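Local coordinates for protein ribokinase (Staphylococcus aureus, PDB 3RY7) that catalyses the magnesium-dependent transfer of a phosphate from ATP to O-5 of D-ribose, giving D-ribose 5-phosphate, at residues T161-P166 / I180-P185. Sequence-based numbering, arbitrary orientation.
Sequences TTVLNP and IDIIVP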
loop_
_atom_site.group_PDB
_atom_site.type_symbol
_atom_site.label_atom_id
_atom_site.label_comp_id
_atom_site.label_asym_id
_atom_site.label_seq_id
_atom_site.Cartn_x
_atom_site.Cartn_y
_atom_site.Cartn_z
ATOM N N THR A 161 -33.073 -6.497 -11.082
ATOM C CA THR A 161 -33.004 -5.429 -10.071
ATOM C C THR A 161 -32.067 -4.281 -10.467
ATOM O O THR A 161 -30.907 -4.504 -10.805
ATOM C CB THR A 161 -32.540 -6.000 -8.716
ATOM O OG1 THR A 161 -33.414 -7.066 -8.347
ATOM C CG2 THR A 161 -32.561 -4.919 -7.633
ATOM N N THR A 162 -32.570 -3.051 -10.439
ATOM C CA THR A 162 -31.736 -1.911 -10.782
ATOM C C THR A 162 -31.182 -1.184 -9.558
ATOM O O THR A 162 -31.896 -0.949 -8.586
ATOM C CB THR A 162 -32.476 -0.900 -11.645
ATOM O OG1 THR A 162 -33.612 -0.400 -10.928
ATOM C CG2 THR A 162 -32.923 -1.541 -12.952
ATOM N N VAL A 163 -29.905 -0.820 -9.611
ATOM C CA VAL A 163 -29.307 -0.062 -8.527
ATOM C C VAL A 163 -28.500 1.136 -9.015
ATOM O O VAL A 163 -27.577 1.012 -9.823
ATOM C CB VAL A 163 -28.546 -0.976 -7.501
ATOM C CG1 VAL A 163 -28.435 -2.413 -7.994
ATOM C CG2 VAL A 163 -27.216 -0.389 -7.126
ATOM N N LEU A 164 -28.892 2.315 -8.551
ATOM C CA LEU A 164 -28.243 3.548 -8.960
ATOM C C LEU A 164 -27.472 4.167 -7.800
ATOM O O LEU A 164 -28.035 4.447 -6.738
ATOM C CB LEU A 164 -29.247 4.570 -9.487
ATOM C CG LEU A 164 -28.633 5.939 -9.833
ATOM C CD1 LEU A 164 -27.715 5.823 -11.022
ATOM C CD2 LEU A 164 -29.695 6.997 -10.088
ATOM N N ASN A 165 -26.175 4.361 -8.021
ATOM C CA ASN A 165 -25.332 5.181 -7.156
ATOM C C ASN A 165 -25.271 6.575 -7.763
ATOM O O ASN A 165 -24.536 6.806 -8.719
ATOM C CB ASN A 165 -23.949 4.535 -7.042
ATOM C CG ASN A 165 -22.893 5.483 -6.518
ATOM O OD1 ASN A 165 -21.815 5.588 -7.097
ATOM N ND2 ASN A 165 -23.195 6.185 -5.424
ATOM N N PRO A 166 -26.084 7.508 -7.230
ATOM C CA PRO A 166 -26.326 8.793 -7.894
ATOM C C PRO A 166 -25.196 9.799 -7.674
ATOM O O PRO A 166 -25.441 10.896 -7.156
ATOM C CB PRO A 166 -27.625 9.282 -7.235
ATOM C CG PRO A 166 -27.561 8.715 -5.850
ATOM C CD PRO A 166 -26.848 7.382 -5.975
ATOM N N ILE A 180 -35.642 2.973 -10.796
ATOM C CA ILE A 180 -34.642 2.574 -9.798
ATOM C C ILE A 180 -35.242 1.735 -8.685
ATOM O O ILE A 180 -36.180 2.171 -8.020
ATOM C CB ILE A 180 -34.012 3.811 -9.150
ATOM C CG1 ILE A 180 -33.358 4.694 -10.214
ATOM C CG2 ILE A 180 -33.009 3.401 -8.048
ATOM C CD1 ILE A 180 -33.079 6.093 -9.736
ATOM N N ASP A 181 -34.700 0.539 -8.478
ATOM C CA ASP A 181 -35.131 -0.330 -7.386
ATOM C C ASP A 181 -34.385 -0.032 -6.063
ATOM O O ASP A 181 -34.985 -0.009 -4.978
ATOM C CB ASP A 181 -34.957 -1.786 -7.807
ATOM C CG ASP A 181 -35.875 -2.160 -8.977
ATOM O OD1 ASP A 181 -36.908 -1.470 -9.169
ATOM O OD2 ASP A 181 -35.572 -3.128 -9.702
ATOM N N ILE A 182 -33.085 0.232 -6.176
ATOM C CA ILE A 182 -32.223 0.499 -5.029
ATOM C C ILE A 182 -31.413 1.744 -5.304
ATOM O O ILE A 182 -30.667 1.791 -6.286
ATOM C CB ILE A 182 -31.215 -0.647 -4.808
ATOM C CG1 ILE A 182 -31.906 -2.006 -4.795
ATOM C CG2 ILE A 182 -30.402 -0.430 -3.526
ATOM C CD1 ILE A 182 -30.948 -3.151 -4.388
ATOM N N ILE A 183 -31.562 2.761 -4.463
ATOM C CA ILE A 183 -30.761 3.956 -4.616
ATOM C C ILE A 183 -29.765 4.088 -3.450
ATOM O O ILE A 183 -30.107 3.812 -2.301
ATOM C CB ILE A 183 -31.645 5.198 -4.791
ATOM C CG1 ILE A 183 -30.833 6.345 -5.366
ATOM C CG2 ILE A 183 -32.341 5.583 -3.478
ATOM C CD1 ILE A 183 -31.675 7.521 -5.833
ATOM N N VAL A 184 -28.533 4.492 -3.753
ATOM C CA VAL A 184 -27.451 4.528 -2.758
ATOM C C VAL A 184 -26.679 5.846 -2.796
ATOM O O VAL A 184 -25.513 5.868 -3.174
ATOM C CB VAL A 184 -26.437 3.393 -3.024
ATOM C CG1 VAL A 184 -25.362 3.352 -1.965
ATOM C CG2 VAL A 184 -27.148 2.055 -3.122
ATOM N N PRO A 185 -27.326 6.953 -2.426
ATOM C CA PRO A 185 -26.603 8.224 -2.361
ATOM C C PRO A 185 -25.731 8.317 -1.100
ATOM O O PRO A 185 -25.821 7.467 -0.211
ATOM C CB PRO A 185 -27.729 9.260 -2.292
ATOM C CG PRO A 185 -28.868 8.526 -1.674
ATOM C CD PRO A 185 -28.766 7.115 -2.161
#
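Val163 pairs with Ile182 and Leu164 with Ile183 as parallel strand neighbours, through the bonds Ile182 N to Thr162 O, Leu164 N to Ile182 O (2.9 Å) and Val184 N to Leu164 O. At the start of the pairing, side chains add to the backbone bonds. Asp181 turns its carboxylate back so that OD2 takes the N-H of Thr162 at 3.1 Å, from above the carboxylate plane. Thr162 holds OG1 between its own N and carbonyl carbon (chi1 61°), which brings it 2.8 Å from Asp181 N; OG1 also bonds the carbonyl of Leu179. Short polar side chains suit this end because they can reach backbone groups beside them. On one face Val163 and Ile182, beta-branched and so at ease in extended backbone, meet CB to CB at 3.8 Å. On the other, Leu164 sends CD2 to within 3.5 Å of Ile180 CD1, and Phe152 of helix 145-157 touches both. Pro166 has no N-H to give Val184 O, and the Asn165 side chain supplies the donor: ND2 lies 3.2 Å from that oxygen, which sits near its amide plane, while OD1 accepts from Gln46. Pro166 CG packs 3.6 Å from Pro185 CB. Held at both ends, the amide of Asn165 has its rotation fixed close to Asp254, the likely proton acceptor. The beta-alpha-beta unit of strand 161-165, helix 174-177 and strand 182-183 thus combines apolar contacts on both faces with side-chain hydrogen bonds near each end, the Asn165 end facing the catalytic region.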